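Local atomic coordinates of choline kinase (Cryptosporidium parvum, PDB entry 3MES), a protein that probably phosphorylates choline and ethanolamine, and binds ADP and magnesium. Residues L157-L162 with I306-S311; N272-L275 with N280-M283. All blocks are in the same frame, centred on the assembly; numbering follows the deposited sequence.

The two contacts lie side by side along the binding region of this kinase, contact 1 by magnesium and decamethonium, contact 2 by ADP. Contact 2 is the hairpin of strands 274-276 and 281-283, and it is nested along the chain inside the loop closed by contact 1, where the loop after strand 155-156 meets strand 307-308. Their centres lie about 13 Å apart. Strand 155-156 pairs with 274-276 in a three-stranded antiparallel sheet, and Leu157 N reaches Leu274 O at 2.9 Å, a probable hydrogen bond joining the contacts. N-propyl-tartramic acid touches both. ADP touches Asn272 and Leu275, and decamethonium touches Asn272 as well as Tyr309, so both contacts line the neighbouring ligand pockets.

Contact 1: L157-L162 with I306-S311; sequences LTTKQL and IYDYCS. With MG (magnesium ion), chain M; DME (decamethonium ion), chain K; PT3 (N-propyl-tartramic acid), chain L.
Asp308 OD1 takes the hydroxyl of Thr159 at 2.9 Å from OG1, a bond that joins the loop leading into helix 165-179 to strand 307-308, beside a magnesium site in this choline/ethanolamine kinase fold. The hydroxyl arrives from above the carboxylate plane, 56° out of it, and a weak bond from Cys310 N also reaches OD1. Thr159 holds OG1 beside its backbone N and anti to its carbonyl carbon (chi1 -51°), which leaves CG2 packed 3.7 Å from Tyr307 O. Tyr307 O binds magnesium at 2.3 Å. Glu304 O and Glu271 OE2 are further ligands, and a weak hydrogen bond from Thr159 OG1 to Glu271 OE1 links a metal ligand with the strand in the second shell. Tyr307 OH hydrogen-bonds to His401 ND1, and the Tyr309 hydroxyl to Glu304 and Tyr394. The Tyr309 ring contacts the ligands: decamethonium C9 lies 4.1 Å above one ring face, offset toward the rim, while Tyr307 O lies over the opposite face, also near the rim. C43 of N-propyl-tartramic acid lies oblique to the Tyr309 ring and 3.6 Å from Tyr309 CB.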
loop_
_atom_site.group_PDB
_atom_site.type_symbol
_atom_site.label_atom_id
_atom_site.label_comp_id
_atom_site.label_asym_id
_atom_site.label_seq_id
_atom_site.Cartn_x
_atom_site.Cartn_y
_atom_site.Cartn_z
ATOM N N LEU B 157 -8.511 -7.842 -7.905
ATOM C CA LEU B 157 -7.677 -7.293 -8.968
ATOM C C LEU B 157 -7.923 -8.040 -10.272
ATOM O O LEU B 157 -8.328 -9.201 -10.263
ATOM C CB LEU B 157 -6.198 -7.388 -8.594
ATOM C CG LEU B 157 -5.736 -6.568 -7.389
ATOM C CD1 LEU B 157 -4.329 -6.973 -6.972
ATOM C CD2 LEU B 157 -5.806 -5.078 -7.690
ATOM N N THR B 158 -7.691 -7.371 -11.393
ATOM C CA THR B 158 -7.770 -8.031 -12.690
ATOM C C THR B 158 -6.378 -8.442 -13.131
ATOM O O THR B 158 -5.381 -7.937 -12.619
ATOM C CB THR B 158 -8.379 -7.120 -13.766
ATOM O OG1 THR B 158 -7.579 -5.939 -13.905
ATOM C CG2 THR B 158 -9.800 -6.727 -13.392
ATOM N N THR B 159 -6.310 -9.354 -14.092
ATOM C CA THR B 159 -5.026 -9.809 -14.606
ATOM C C THR B 159 -4.201 -8.650 -15.164
ATOM O O THR B 159 -2.981 -8.619 -15.015
ATOM C CB THR B 159 -5.200 -10.889 -15.686
ATOM O OG1 THR B 159 -6.076 -11.914 -15.199
ATOM C CG2 THR B 159 -3.851 -11.505 -16.047
ATOM N N LYS B 160 -4.871 -7.695 -15.802
ATOM C CA LYS B 160 -4.179 -6.553 -16.394
ATOM C C LYS B 160 -3.661 -5.594 -15.330
ATOM O O LYS B 160 -2.566 -5.043 -15.457
ATOM C CB LYS B 160 -5.091 -5.820 -17.379
ATOM C CG LYS B 160 -5.378 -6.623 -18.636
ATOM C CD LYS B 160 -6.517 -6.036 -19.452
ATOM C CE LYS B 160 -6.799 -6.903 -20.677
ATOM N NZ LYS B 160 -8.004 -6.457 -21.430
ATOM N N GLN B 161 -4.446 -5.405 -14.276
ATOM C CA GLN B 161 -4.079 -4.476 -13.214
ATOM C C GLN B 161 -2.749 -4.836 -12.567
ATOM O O GLN B 161 -2.084 -3.982 -11.983
ATOM C CB GLN B 161 -5.177 -4.409 -12.155
ATOM C CG GLN B 161 -6.413 -3.644 -12.590
ATOM C CD GLN B 161 -7.422 -3.520 -11.471
ATOM O OE1 GLN B 161 -7.833 -4.517 -10.880
ATOM N NE2 GLN B 161 -7.821 -2.291 -11.166
ATOM N N LEU B 162 -2.364 -6.103 -12.666
ATOM C CA LEU B 162 -1.085 -6.541 -12.127
ATOM C C LEU B 162 0.071 -5.792 -12.786
ATOM O O LEU B 162 1.117 -5.586 -12.168
ATOM C CB LEU B 162 -0.906 -8.051 -12.301
ATOM C CG LEU B 162 -1.958 -8.942 -11.632
ATOM C CD1 LEU B 162 -1.431 -10.364 -11.474
ATOM C CD2 LEU B 162 -2.369 -8.372 -10.284
ATOM N N ILE B 306 0.165 -13.985 -16.535
ATOM C CA ILE B 306 -0.117 -14.627 -17.815
ATOM C C ILE B 306 -1.527 -15.211 -17.909
ATOM O O ILE B 306 -2.072 -15.350 -19.003
ATOM C CB ILE B 306 0.890 -15.760 -18.092
ATOM C CG1 ILE B 306 2.318 -15.207 -18.145
ATOM C CG2 ILE B 306 0.532 -16.488 -19.379
ATOM C CD1 ILE B 306 3.397 -16.279 -18.074
ATOM N N TYR B 307 -2.116 -15.549 -16.766
ATOM C CA TYR B 307 -3.380 -16.284 -16.771
ATOM C C TYR B 307 -4.576 -15.474 -16.282
ATOM O O TYR B 307 -4.607 -14.994 -15.150
ATOM C CB TYR B 307 -3.230 -17.593 -15.992
ATOM C CG TYR B 307 -1.993 -18.345 -16.415
ATOM C CD1 TYR B 307 -1.950 -19.018 -17.629
ATOM C CD2 TYR B 307 -0.853 -18.347 -15.625
ATOM C CE1 TYR B 307 -0.812 -19.691 -18.031
ATOM C CE2 TYR B 307 0.289 -19.017 -16.023
ATOM C CZ TYR B 307 0.304 -19.685 -17.226
ATOM O OH TYR B 307 1.439 -20.354 -17.626
ATOM N N ASP B 308 -5.556 -15.328 -17.166
ATOM C CA ASP B 308 -6.786 -14.615 -16.865
ATOM C C ASP B 308 -7.916 -15.627 -16.748
ATOM O O ASP B 308 -8.281 -16.269 -17.729
ATOM C CB ASP B 308 -7.088 -13.613 -17.979
ATOM C CG ASP B 308 -8.207 -12.655 -17.625
ATOM O OD1 ASP B 308 -8.591 -12.586 -16.438
ATOM O OD2 ASP B 308 -8.702 -11.966 -18.539
ATOM N N TYR B 309 -8.462 -15.774 -15.544
ATOM C CA TYR B 309 -9.524 -16.746 -15.297
ATOM C C TYR B 309 -10.907 -16.108 -15.360
ATOM O O TYR B 309 -11.873 -16.648 -14.823
ATOM C CB TYR B 309 -9.321 -17.436 -13.942
ATOM C CG TYR B 309 -7.888 -17.849 -13.687
ATOM C CD1 TYR B 309 -7.297 -18.867 -14.423
ATOM C CD2 TYR B 309 -7.124 -17.213 -12.718
ATOM C CE1 TYR B 309 -5.987 -19.243 -14.198
ATOM C CE2 TYR B 309 -5.818 -17.581 -12.485
ATOM C CZ TYR B 309 -5.252 -18.596 -13.227
ATOM O OH TYR B 309 -3.946 -18.963 -12.997
ATOM N N CYS B 310 -10.998 -14.957 -16.018
ATOM C CA CYS B 310 -12.279 -14.279 -16.200
ATOM C C CYS B 310 -12.765 -14.395 -17.639
ATOM O O CYS B 310 -12.984 -13.391 -18.312
ATOM C CB CYS B 310 -12.176 -12.808 -15.801
ATOM S SG CYS B 310 -12.080 -12.525 -14.024
ATOM N N SER B 311 -12.924 -15.629 -18.102
ATOM C CA SER B 311 -13.433 -15.899 -19.439
ATOM C C SER B 311 -14.665 -16.789 -19.328
ATOM O O SER B 311 -14.710 -17.696 -18.496
ATOM C CB SER B 311 -12.359 -16.580 -20.287
ATOM O OG SER B 311 -12.801 -16.780 -21.619
HETATM MG MG MG M . -3.588 -14.680 -13.157
HETATM N N1 DME K . -14.159 -16.892 -11.566
HETATM C C2 DME K . -14.471 -18.327 -11.681
HETATM C C3 DME K . -13.379 -19.153 -10.993
HETATM C C4 DME K . -13.453 -20.624 -11.416
HETATM C C5 DME K . -12.406 -21.473 -10.685
HETATM C C6 DME K . -10.985 -21.138 -11.155
HETATM C C7 DME K . -10.329 -22.335 -11.851
HETATM C C8 DME K . -9.047 -22.761 -11.131
HETATM C C9 DME K . -7.810 -22.098 -11.740
HETATM C C10 DME K . -6.835 -21.653 -10.645
HETATM C C11 DME K . -5.386 -21.788 -11.114
HETATM N N12 DME K . -4.467 -21.441 -10.017
HETATM C C13 DME K . -14.558 -16.196 -12.800
HETATM C C14 DME K . -14.897 -16.329 -10.424
HETATM C C15 DME K . -12.713 -16.718 -11.357
HETATM C C16 DME K . -4.743 -20.079 -9.539
HETATM C C17 DME K . -4.653 -22.393 -8.912
HETATM C C18 DME K . -3.082 -21.506 -10.513
HETATM O O1 PT3 L . -8.756 -21.405 -4.013
HETATM O O11 PT3 L . -9.512 -23.456 -4.469
HETATM C C1 PT3 L . -9.191 -22.290 -4.784
HETATM C C2 PT3 L . -9.318 -21.902 -6.254
HETATM O O2 PT3 L . -9.904 -22.966 -7.010
HETATM C C3 PT3 L . -7.918 -21.597 -6.775
HETATM O O3 PT3 L . -7.602 -22.452 -7.876
HETATM C C4 PT3 L . -7.900 -20.140 -7.212
HETATM O O41 PT3 L . -6.891 -19.453 -7.068
HETATM N N4 PT3 L . -9.054 -19.701 -7.709
HETATM C C41 PT3 L . -9.231 -18.314 -8.165
HETATM C C42 PT3 L . -10.476 -18.214 -9.049
HETATM C C43 PT3 L . -10.112 -17.714 -10.448
#

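Contact 2: N272-L275 with N280-M283; sequences NNLL and NIRM. With PT3 (N-propyl-tartramic acid), chain L.
Leu274 and Met283 run alongside each other in the same direction, with Leu274 CD2 against Met283 CG at 3.8 Å. Ile281 meets the same leucine obliquely: its CG2, anti to the backbone N, comes 3.8 Å from Leu274 CB. On the other face of the sheet, Leu275 and Arg282 stand as neighbours, but the arginine chain kinks in the middle and carries its guanidinium off to Ile135 O, a weak bond from NH2. Leu275 instead packs on Ile152 and Pro156 beside the bound ADP. These orientations follow from a beta hairpin in which Leu275 and Arg282 form an antiparallel hydrogen-bonded pair and Leu274 and Met283 a non-hydrogen-bonded one. Leu275 N donates to Arg282 O at 2.8 Å, and Arg282 N returns the bond to Leu275 O, also at 2.8 Å. Leu275 O receives a CA-H...O contact from Ile281 as well, its CA lying 3.2 Å from that oxygen. Before the strand, Asn273 ND2 is held by Asp285 OD1 and Asp268 O, while Asn272 ND2 comes within 3.1 Å of C43 of N-propyl-tartramic acid.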
loop_
_atom_site.group_PDB
_atom_site.type_symbol
_atom_site.label_atom_id
_atom_site.label_comp_id
_atom_site.label_asym_id
_atom_site.label_seq_id
_atom_site.Cartn_x
_atom_site.Cartn_y
_atom_site.Cartn_z
ATOM N N ASN B 272 -7.343 -12.896 -8.313
ATOM C CA ASN B 272 -8.646 -13.100 -7.686
ATOM C C ASN B 272 -8.553 -13.300 -6.176
ATOM O O ASN B 272 -9.567 -13.299 -5.477
ATOM C CB ASN B 272 -9.388 -14.261 -8.346
ATOM C CG ASN B 272 -9.833 -13.932 -9.756
ATOM O OD1 ASN B 272 -10.571 -12.973 -9.975
ATOM N ND2 ASN B 272 -9.382 -14.726 -10.724
ATOM N N ASN B 273 -7.330 -13.463 -5.677
ATOM C CA ASN B 273 -7.108 -13.593 -4.240
ATOM C C ASN B 273 -6.544 -12.315 -3.629
ATOM O O ASN B 273 -6.085 -12.300 -2.483
ATOM C CB ASN B 273 -6.209 -14.791 -3.939
ATOM C CG ASN B 273 -6.948 -16.104 -4.051
ATOM O OD1 ASN B 273 -8.174 -16.141 -3.952
ATOM N ND2 ASN B 273 -6.212 -17.190 -4.261
ATOM N N LEU B 274 -6.590 -11.242 -4.410
ATOM C CA LEU B 274 -6.193 -9.926 -3.941
ATOM C C LEU B 274 -7.369 -8.969 -4.088
ATOM O O LEU B 274 -7.705 -8.550 -5.196
ATOM C CB LEU B 274 -4.991 -9.414 -4.740
ATOM C CG LEU B 274 -3.692 -10.205 -4.564
ATOM C CD1 LEU B 274 -2.747 -9.980 -5.742
ATOM C CD2 LEU B 274 -3.019 -9.856 -3.237
ATOM N N LEU B 275 -7.999 -8.635 -2.966
ATOM C CA LEU B 275 -9.153 -7.744 -2.976
ATOM C C LEU B 275 -8.736 -6.295 -2.745
ATOM O O LEU B 275 -8.023 -5.985 -1.791
ATOM C CB LEU B 275 -10.172 -8.170 -1.918
ATOM C CG LEU B 275 -10.618 -9.631 -1.966
ATOM C CD1 LEU B 275 -11.727 -9.894 -0.951
ATOM C CD2 LEU B 275 -11.071 -10.000 -3.369
ATOM N N ASN B 280 -6.570 -0.263 0.985
ATOM C CA ASN B 280 -5.505 -1.222 0.716
ATOM C C ASN B 280 -5.951 -2.450 -0.063
ATOM O O ASN B 280 -7.142 -2.659 -0.299
ATOM C CB ASN B 280 -4.830 -1.656 2.022
ATOM C CG ASN B 280 -5.800 -2.307 2.992
ATOM O OD1 ASN B 280 -5.729 -3.510 3.247
ATOM N ND2 ASN B 280 -6.720 -1.514 3.531
ATOM N N ILE B 281 -4.972 -3.251 -0.467
ATOM C CA ILE B 281 -5.231 -4.542 -1.082
ATOM C C ILE B 281 -5.055 -5.622 -0.022
ATOM O O ILE B 281 -4.117 -5.572 0.774
ATOM C CB ILE B 281 -4.257 -4.818 -2.242
ATOM C CG1 ILE B 281 -4.236 -3.640 -3.220
ATOM C CG2 ILE B 281 -4.630 -6.108 -2.956
ATOM C CD1 ILE B 281 -3.207 -3.775 -4.322
ATOM N N ARG B 282 -5.960 -6.594 0.000
ATOM C CA ARG B 282 -5.872 -7.670 0.979
ATOM C C ARG B 282 -5.771 -9.039 0.325
ATOM O O ARG B 282 -6.357 -9.280 -0.731
ATOM C CB ARG B 282 -7.058 -7.626 1.944
ATOM C CG ARG B 282 -7.133 -6.344 2.744
ATOM C CD ARG B 282 -7.738 -6.591 4.106
ATOM N NE ARG B 282 -6.917 -7.488 4.914
ATOM C CZ ARG B 282 -7.253 -7.903 6.131
ATOM N NH1 ARG B 282 -8.394 -7.495 6.675
ATOM N NH2 ARG B 282 -6.453 -8.720 6.804
ATOM N N MET B 283 -5.020 -9.930 0.962
ATOM C CA MET B 283 -4.844 -11.288 0.466
ATOM C C MET B 283 -5.897 -12.216 1.060
ATOM O O MET B 283 -6.257 -12.091 2.230
ATOM C CB MET B 283 -3.449 -11.810 0.822
ATOM C CG MET B 283 -2.297 -10.953 0.309
ATOM S SD MET B 283 -0.698 -11.501 0.945
ATOM C CE MET B 283 -0.916 -11.235 2.703
HETATM O O1 PT3 L . -8.756 -21.405 -4.013
HETATM O O11 PT3 L . -9.512 -23.456 -4.469
HETATM C C1 PT3 L . -9.191 -22.290 -4.784
HETATM C C2 PT3 L . -9.318 -21.902 -6.254
HETATM O O2 PT3 L . -9.904 -22.966 -7.010
HETATM C C3 PT3 L . -7.918 -21.597 -6.775
HETATM O O3 PT3 L . -7.602 -22.452 -7.876
HETATM C C4 PT3 L . -7.900 -20.140 -7.212
HETATM O O41 PT3 L . -6.891 -19.453 -7.068
HETATM N N4 PT3 L . -9.054 -19.701 -7.709
HETATM C C41 PT3 L . -9.231 -18.314 -8.165
HETATM C C42 PT3 L . -10.476 -18.214 -9.049
HETATM C C43 PT3 L . -10.112 -17.714 -10.448
#